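Local coordinates for protein fatty acid synthase 1, isoform A (Drosophila melanogaster, PDB 6FN6) that probably carries out the dehydratase, enoylreductase and ketoreductase steps of NADPH-dependent de novo synthesis of long-chain saturated fatty acids, as the modifying region of a multifunctional synthase, at residues G716-L729 with K744-Q756. Numbering follows the deposited sequence.
Sequences GSGGVGQAAISVAL and KREFLLKRFPKLQ
Ile725 CG2 sits almost exactly over the Phe752 ring, 3.7 Å from its centroid and 3° off the ring normal, which identifies a CH-pi contact. With chi1 of Phe752 at -76°, CG lies beside the backbone N and the ring is laid against helix 719-729; Arg751 CG covers the opposite face toward the rim. The other branch of Ile725 reaches Leu748, CD1 to CD2 3.6 Å. Leu748 in turn packs its CD1 against the backbone N of Ser717, 3.8 Å away, and Ser717 OG lies 3.3 Å from Lys744 CG. The Gln722 amide, its plane turned 70° from the Phe747 ring, sets OE1 at the ring edge, 3.5 Å from CZ. Thr737 and Val739 of strand 734-739 close this tight part from the sheet side.

The contact opens to solvent at exposed Arg751, Pro753 and Lys754, where Leu729 CD1 continues from Phe752 CD1, 4.0 Å away, onto Pro753.

The axes of helices 719-729 and 744-751 pass 12.3 Å apart at a shallow angle, within a Rossmann-type fold whose glycine-rich strand-turn-helix pattern (Gly716, Gly718, Gly721) is consistent with the enoylreductase's nucleotide-binding part. No hydrogen bond spans the segments, so their direct contact rests on apolar and van der Waals packing, while Ser726 OG and Lys744 NZ bond to Ala862 O and Gly886 O.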
ATOM      1  N   GLY A 716     -22.835  -1.779  -9.140  1.00 48.22           N
ATOM      2  CA  GLY A 716     -23.948  -2.701  -9.019  1.00 49.63           C
ATOM      3  C   GLY A 716     -24.632  -3.046 -10.326  1.00 52.98           C
ATOM      4  O   GLY A 716     -24.829  -4.219 -10.639  1.00 51.87           O
ATOM      5  N   SER A 717     -24.988  -2.024 -11.098  1.00 76.86           N
ATOM      6  CA  SER A 717     -25.738  -2.229 -12.334  1.00 79.28           C
ATOM      7  C   SER A 717     -24.823  -2.480 -13.527  1.00 68.72           C
ATOM      8  O   SER A 717     -25.151  -2.127 -14.659  1.00 68.82           O
ATOM      9  CB  SER A 717     -26.633  -1.022 -12.611  1.00 84.25           C
ATOM     10  OG  SER A 717     -25.900   0.037 -13.202  1.00 81.76           O
ATOM     11  N   GLY A 718     -23.690  -3.122 -13.268  1.00 48.10           N
ATOM     12  CA  GLY A 718     -22.773  -3.522 -14.317  1.00 46.66           C
ATOM     13  C   GLY A 718     -22.849  -5.017 -14.535  1.00 46.70           C
ATOM     14  O   GLY A 718     -23.554  -5.720 -13.811  1.00 47.84           O
ATOM     15  N   GLY A 719     -22.136  -5.508 -15.542  1.00 51.68           N
ATOM     16  CA  GLY A 719     -22.129  -6.927 -15.837  1.00 52.44           C
ATOM     17  C   GLY A 719     -21.746  -7.768 -14.634  1.00 51.26           C
ATOM     18  O   GLY A 719     -22.484  -8.665 -14.225  1.00 48.02           O
ATOM     19  N   VAL A 720     -20.584  -7.469 -14.064  1.00 51.28           N
ATOM     20  CA  VAL A 720     -20.067  -8.216 -12.925  1.00 49.32           C
ATOM     21  C   VAL A 720     -20.891  -7.915 -11.678  1.00 48.77           C
ATOM     22  O   VAL A 720     -21.142  -8.803 -10.866  1.00 46.70           O
ATOM     23  CB  VAL A 720     -18.576  -7.901 -12.689  1.00 49.57           C
ATOM     24  CG1 VAL A 720     -18.016  -8.756 -11.565  1.00 47.91           C
ATOM     25  CG2 VAL A 720     -17.777  -8.117 -13.964  1.00 49.27           C
ATOM     26  N   GLY A 721     -21.294  -6.658 -11.519  1.00 57.40           N
ATOM     27  CA  GLY A 721     -22.099  -6.253 -10.381  1.00 58.35           C
ATOM     28  C   GLY A 721     -23.418  -6.999 -10.285  1.00 61.21           C
ATOM     29  O   GLY A 721     -23.733  -7.598  -9.254  1.00 60.37           O
ATOM     30  N   GLN A 722     -24.196  -6.949 -11.362  1.00 60.02           N
ATOM     31  CA  GLN A 722     -25.480  -7.638 -11.426  1.00 59.88           C
ATOM     32  C   GLN A 722     -25.334  -9.117 -11.095  1.00 59.09           C
ATOM     33  O   GLN A 722     -26.129  -9.678 -10.341  1.00 58.56           O
ATOM     34  CB  GLN A 722     -26.105  -7.470 -12.814  1.00 61.11           C
ATOM     35  CG  GLN A 722     -26.819  -6.143 -13.006  1.00 62.60           C
ATOM     36  CD  GLN A 722     -27.251  -5.910 -14.439  1.00 62.39           C
ATOM     37  OE1 GLN A 722     -28.163  -6.567 -14.939  1.00 62.97           O
ATOM     38  NE2 GLN A 722     -26.610  -4.956 -15.100  1.00 61.98           N
ATOM     39  N   ALA A 723     -24.314  -9.750 -11.663  1.00 58.50           N
ATOM     40  CA  ALA A 723     -24.072 -11.162 -11.409  1.00 57.54           C
ATOM     41  C   ALA A 723     -23.677 -11.362  -9.953  1.00 59.80           C
ATOM     42  O   ALA A 723     -24.084 -12.334  -9.320  1.00 59.46           O
ATOM     43  CB  ALA A 723     -22.994 -11.696 -12.335  1.00 55.57           C
ATOM     44  N   ALA A 724     -22.884 -10.434  -9.426  1.00 62.58           N
ATOM     45  CA  ALA A 724     -22.431 -10.508  -8.042  1.00 61.56           C
ATOM     46  C   ALA A 724     -23.591 -10.348  -7.062  1.00 63.40           C
ATOM     47  O   ALA A 724     -23.717 -11.115  -6.108  1.00 64.60           O
ATOM     48  CB  ALA A 724     -21.375  -9.450  -7.780  1.00 60.52           C
ATOM     49  N   ILE A 725     -24.436  -9.349  -7.305  1.00 57.72           N
ATOM     50  CA  ILE A 725     -25.572  -9.069  -6.429  1.00 57.02           C
ATOM     51  C   ILE A 725     -26.511 -10.270  -6.383  1.00 59.24           C
ATOM     52  O   ILE A 725     -26.999 -10.647  -5.321  1.00 57.05           O
ATOM     53  CB  ILE A 725     -26.321  -7.798  -6.884  1.00 55.88           C
ATOM     54  CG1 ILE A 725     -25.405  -6.575  -6.788  1.00 55.31           C
ATOM     55  CG2 ILE A 725     -27.577  -7.580  -6.039  1.00 56.43           C
ATOM     56  CD1 ILE A 725     -25.940  -5.343  -7.501  1.00 54.68           C
ATOM     57  N   SER A 726     -26.766 -10.864  -7.543  1.00 55.82           N
ATOM     58  CA  SER A 726     -27.675 -11.999  -7.643  1.00 57.67           C
ATOM     59  C   SER A 726     -27.179 -13.184  -6.820  1.00 57.96           C
ATOM     60  O   SER A 726     -27.926 -13.757  -6.032  1.00 59.79           O
ATOM     61  CB  SER A 726     -27.849 -12.412  -9.108  1.00 57.54           C
ATOM     62  OG  SER A 726     -28.769 -13.482  -9.235  1.00 59.49           O
ATOM     63  N   VAL A 727     -25.917 -13.551  -7.009  1.00 56.26           N
ATOM     64  CA  VAL A 727     -25.348 -14.694  -6.305  1.00 60.36           C
ATOM     65  C   VAL A 727     -25.266 -14.400  -4.811  1.00 59.42           C
ATOM     66  O   VAL A 727     -25.640 -15.235  -3.988  1.00 59.87           O
ATOM     67  CB  VAL A 727     -23.960 -15.067  -6.871  1.00 59.27           C
ATOM     68  CG1 VAL A 727     -23.368 -16.250  -6.116  1.00 55.11           C
ATOM     69  CG2 VAL A 727     -24.060 -15.395  -8.349  1.00 54.28           C
ATOM     70  N   ALA A 728     -24.775 -13.215  -4.464  1.00 65.58           N
ATOM     71  CA  ALA A 728     -24.631 -12.827  -3.065  1.00 66.62           C
ATOM     72  C   ALA A 728     -25.970 -12.906  -2.335  1.00 64.40           C
ATOM     73  O   ALA A 728     -26.086 -13.571  -1.303  1.00 63.49           O
ATOM     74  CB  ALA A 728     -24.055 -11.424  -2.961  1.00 68.21           C
ATOM     75  N   LEU A 729     -26.978 -12.225  -2.872  1.00 75.10           N
ATOM     76  CA  LEU A 729     -28.306 -12.236  -2.273  1.00 77.33           C
ATOM     77  C   LEU A 729     -28.840 -13.664  -2.186  1.00 77.57           C
ATOM     78  O   LEU A 729     -29.587 -14.001  -1.268  1.00 83.08           O
ATOM     79  CB  LEU A 729     -29.273 -11.360  -3.072  1.00 81.55           C
ATOM     80  CG  LEU A 729     -29.057  -9.844  -2.997  1.00 83.90           C
ATOM     81  CD1 LEU A 729     -30.059  -9.124  -3.884  1.00 84.64           C
ATOM     82  CD2 LEU A 729     -29.147  -9.329  -1.562  1.00 84.80           C
ATOM     83  N   LYS A 744     -29.638   4.051 -13.205  1.00 70.66           N
ATOM     84  CA  LYS A 744     -28.976   2.828 -12.768  1.00 66.23           C
ATOM     85  C   LYS A 744     -29.457   2.435 -11.371  1.00 67.52           C
ATOM     86  O   LYS A 744     -29.606   1.250 -11.068  1.00 65.94           O
ATOM     87  CB  LYS A 744     -27.459   3.015 -12.799  1.00 62.81           C
ATOM     88  CG  LYS A 744     -26.902   3.043 -14.215  1.00 62.37           C
ATOM     89  CD  LYS A 744     -25.525   3.678 -14.287  1.00 60.87           C
ATOM     90  CE  LYS A 744     -24.987   3.670 -15.713  1.00 57.08           C
ATOM     91  NZ  LYS A 744     -23.903   4.672 -15.917  1.00 53.27           N
ATOM     92  N   ARG A 745     -29.691   3.437 -10.528  1.00 67.57           N
ATOM     93  CA  ARG A 745     -30.260   3.216  -9.201  1.00 68.62           C
ATOM     94  C   ARG A 745     -31.640   2.577  -9.314  1.00 69.69           C
ATOM     95  O   ARG A 745     -31.925   1.567  -8.670  1.00 65.47           O
ATOM     96  CB  ARG A 745     -30.354   4.537  -8.431  1.00 71.11           C
ATOM     97  CG  ARG A 745     -30.966   4.417  -7.045  1.00 72.79           C
ATOM     98  CD  ARG A 745     -31.199   5.788  -6.427  1.00 75.87           C
ATOM     99  NE  ARG A 745     -31.550   5.692  -5.008  1.00 79.95           N
ATOM    100  CZ  ARG A 745     -32.616   6.267  -4.446  1.00 83.36           C
ATOM    101  NH1 ARG A 745     -32.845   6.103  -3.151  1.00 84.34           N
ATOM    102  NH2 ARG A 745     -33.458   7.007  -5.164  1.00 83.63           N
ATOM    103  N   GLU A 746     -32.492   3.177 -10.139  1.00 82.79           N
ATOM    104  CA  GLU A 746     -33.859   2.702 -10.321  1.00 87.73           C
ATOM    105  C   GLU A 746     -33.910   1.258 -10.814  1.00 82.40           C
ATOM    106  O   GLU A 746     -34.747   0.472 -10.372  1.00 81.09           O
ATOM    107  CB  GLU A 746     -34.597   3.605 -11.313  1.00 94.43           C
ATOM    108  CG  GLU A 746     -34.992   4.964 -10.759  1.00100.48           C
ATOM    109  CD  GLU A 746     -35.622   5.855 -11.815  1.00104.88           C
ATOM    110  OE1 GLU A 746     -35.261   5.713 -13.003  1.00106.64           O
ATOM    111  OE2 GLU A 746     -36.454   6.712 -11.456  1.00107.12           O
ATOM    112  N   PHE A 747     -33.013   0.915 -11.731  1.00 72.25           N
ATOM    113  CA  PHE A 747     -32.981  -0.422 -12.320  1.00 71.66           C
ATOM    114  C   PHE A 747     -32.710  -1.514 -11.285  1.00 75.15           C
ATOM    115  O   PHE A 747     -33.405  -2.529 -11.253  1.00 76.03           O
ATOM    116  CB  PHE A 747     -31.931  -0.477 -13.430  1.00 67.43           C
ATOM    117  CG  PHE A 747     -31.583  -1.869 -13.871  1.00 67.62           C
ATOM    118  CD1 PHE A 747     -32.387  -2.544 -14.771  1.00 68.53           C
ATOM    119  CD2 PHE A 747     -30.442  -2.495 -13.400  1.00 67.93           C
ATOM    120  CE1 PHE A 747     -32.068  -3.822 -15.182  1.00 68.49           C
ATOM    121  CE2 PHE A 747     -30.118  -3.773 -13.808  1.00 67.74           C
ATOM    122  CZ  PHE A 747     -30.931  -4.436 -14.703  1.00 67.69           C
ATOM    123  N   LEU A 748     -31.697  -1.308 -10.448  1.00 76.26           N
ATOM    124  CA  LEU A 748     -31.339  -2.282  -9.417  1.00 78.64           C
ATOM    125  C   LEU A 748     -32.467  -2.499  -8.416  1.00 84.40           C
ATOM    126  O   LEU A 748     -32.840  -3.635  -8.124  1.00 87.14           O
ATOM    127  CB  LEU A 748     -30.085  -1.832  -8.664  1.00 77.83           C
ATOM    128  CG  LEU A 748     -28.714  -2.118  -9.273  1.00 75.12           C
ATOM    129  CD1 LEU A 748     -27.637  -1.495  -8.404  1.00 73.83           C
ATOM    130  CD2 LEU A 748     -28.477  -3.614  -9.412  1.00 74.99           C
ATOM    131  N   LEU A 749     -32.992  -1.400  -7.885  1.00 78.07           N
ATOM    132  CA  LEU A 749     -34.052  -1.454  -6.885  1.00 80.36           C
ATOM    133  C   LEU A 749     -35.193  -2.362  -7.337  1.00 83.68           C
ATOM    134  O   LEU A 749     -35.647  -3.226  -6.586  1.00 81.10           O
ATOM    135  CB  LEU A 749     -34.584  -0.047  -6.601  1.00 80.47           C
ATOM    136  CG  LEU A 749     -33.749   0.813  -5.646  1.00 78.03           C
ATOM    137  CD1 LEU A 749     -34.289   2.235  -5.598  1.00 78.98           C
ATOM    138  CD2 LEU A 749     -33.702   0.216  -4.249  1.00 80.58           C
ATOM    139  N   LYS A 750     -35.645  -2.156  -8.569  1.00108.13           N
ATOM    140  CA  LYS A 750     -36.803  -2.862  -9.103  1.00105.47           C
ATOM    141  C   LYS A 750     -36.498  -4.316  -9.463  1.00 91.75           C
ATOM    142  O   LYS A 750     -37.395  -5.158  -9.487  1.00 90.78           O
ATOM    143  CB  LYS A 750     -37.325  -2.132 -10.345  1.00110.72           C
ATOM    144  CG  LYS A 750     -37.745  -0.691 -10.093  1.00115.60           C
ATOM    145  CD  LYS A 750     -37.893   0.083 -11.394  1.00120.14           C
ATOM    146  CE  LYS A 750     -38.248   1.540 -11.141  1.00127.66           C
ATOM    147  NZ  LYS A 750     -38.236   2.346 -12.394  1.00131.44           N
ATOM    148  N   ARG A 751     -35.236  -4.600  -9.759  1.00 78.94           N
ATOM    149  CA  ARG A 751     -34.859  -5.903 -10.296  1.00 73.60           C
ATOM    150  C   ARG A 751     -34.579  -6.978  -9.237  1.00 70.27           C
ATOM    151  O   ARG A 751     -34.711  -8.169  -9.528  1.00 69.74           O
ATOM    152  CB  ARG A 751     -33.636  -5.756 -11.204  1.00 74.68           C
ATOM    153  CG  ARG A 751     -33.145  -7.074 -11.781  1.00 80.70           C
ATOM    154  CD  ARG A 751     -32.183  -6.841 -12.930  1.00 85.54           C
ATOM    155  NE  ARG A 751     -31.691  -8.090 -13.508  1.00 90.81           N
ATOM    156  CZ  ARG A 751     -32.257  -8.714 -14.540  1.00 95.92           C
ATOM    157  NH1 ARG A 751     -33.340  -8.212 -15.124  1.00 98.37           N
ATOM    158  NH2 ARG A 751     -31.738  -9.846 -14.997  1.00 96.84           N
ATOM    159  N   PHE A 752     -34.179  -6.575  -8.030  1.00 83.24           N
ATOM    160  CA  PHE A 752     -33.687  -7.536  -7.036  1.00 82.14           C
ATOM    161  C   PHE A 752     -34.535  -7.724  -5.762  1.00 80.40           C
ATOM    162  O   PHE A 752     -35.303  -6.835  -5.383  1.00 80.77           O
ATOM    163  CB  PHE A 752     -32.275  -7.131  -6.618  1.00 79.20           C
ATOM    164  CG  PHE A 752     -31.228  -7.467  -7.631  1.00 78.63           C
ATOM    165  CD1 PHE A 752     -30.841  -8.779  -7.833  1.00 78.72           C
ATOM    166  CD2 PHE A 752     -30.638  -6.473  -8.396  1.00 79.51           C
ATOM    167  CE1 PHE A 752     -29.875  -9.095  -8.765  1.00 79.69           C
ATOM    168  CE2 PHE A 752     -29.674  -6.784  -9.330  1.00 77.84           C
ATOM    169  CZ  PHE A 752     -29.293  -8.096  -9.518  1.00 78.10           C
ATOM    170  N   PRO A 753     -34.388  -8.900  -5.106  1.00 76.13           N
ATOM    171  CA  PRO A 753     -35.042  -9.319  -3.857  1.00 84.92           C
ATOM    172  C   PRO A 753     -34.434  -8.719  -2.581  1.00 89.21           C
ATOM    173  O   PRO A 753     -33.351  -9.136  -2.170  1.00 86.22           O
ATOM    174  CB  PRO A 753     -34.868 -10.842  -3.864  1.00 81.73           C
ATOM    175  CG  PRO A 753     -33.680 -11.088  -4.672  1.00 76.00           C
ATOM    176  CD  PRO A 753     -33.644 -10.023  -5.711  1.00 74.98           C
ATOM    177  N   LYS A 754     -35.131  -7.772  -1.961  1.00 73.79           N
ATOM    178  CA  LYS A 754     -34.680  -7.162  -0.712  1.00 81.38           C
ATOM    179  C   LYS A 754     -33.353  -6.427  -0.878  1.00 78.83           C
ATOM    180  O   LYS A 754     -32.403  -6.675  -0.136  1.00 82.09           O
ATOM    181  CB  LYS A 754     -34.510  -8.229   0.380  1.00 88.09           C
ATOM    182  CG  LYS A 754     -34.304  -7.664   1.786  1.00 91.36           C
ATOM    183  CD  LYS A 754     -34.577  -8.694   2.880  1.00 95.09           C
ATOM    184  CE  LYS A 754     -33.536  -9.813   2.857  1.00 97.39           C
ATOM    185  NZ  LYS A 754     -33.700 -10.786   3.976  1.00100.30           N
ATOM    186  N   LEU A 755     -33.280  -5.535  -1.860  1.00 82.15           N
ATOM    187  CA  LEU A 755     -32.204  -4.551  -1.908  1.00 74.67           C
ATOM    188  C   LEU A 755     -32.647  -3.240  -1.263  1.00 70.65           C
ATOM    189  O   LEU A 755     -33.594  -2.606  -1.726  1.00 69.77           O
ATOM    190  CB  LEU A 755     -31.752  -4.321  -3.348  1.00 72.70           C
ATOM    191  CG  LEU A 755     -30.296  -3.891  -3.550  1.00 70.26           C
ATOM    192  CD1 LEU A 755     -29.315  -4.886  -2.929  1.00 68.64           C
ATOM    193  CD2 LEU A 755     -29.998  -3.712  -5.033  1.00 70.54           C
ATOM    194  N   GLN A 756     -31.973  -2.840  -0.191  1.00 89.39           N
ATOM    195  CA  GLN A 756     -32.373  -1.651   0.555  1.00 89.12           C
ATOM    196  C   GLN A 756     -31.836  -0.369  -0.083  1.00 85.16           C
ATOM    197  O   GLN A 756     -30.655  -0.289  -0.417  1.00 81.54           O
ATOM    198  CB  GLN A 756     -31.887  -1.749   2.003  1.00 94.74           C
ATOM    199  CG  GLN A 756     -32.359  -2.993   2.740  1.00 98.76           C
ATOM    200  CD  GLN A 756     -33.853  -2.988   2.992  1.00102.65           C
ATOM    201  OE1 GLN A 756     -34.448  -1.938   3.233  1.00103.99           O
ATOM    202  NE2 GLN A 756     -34.468  -4.164   2.933  1.00104.02           N
TER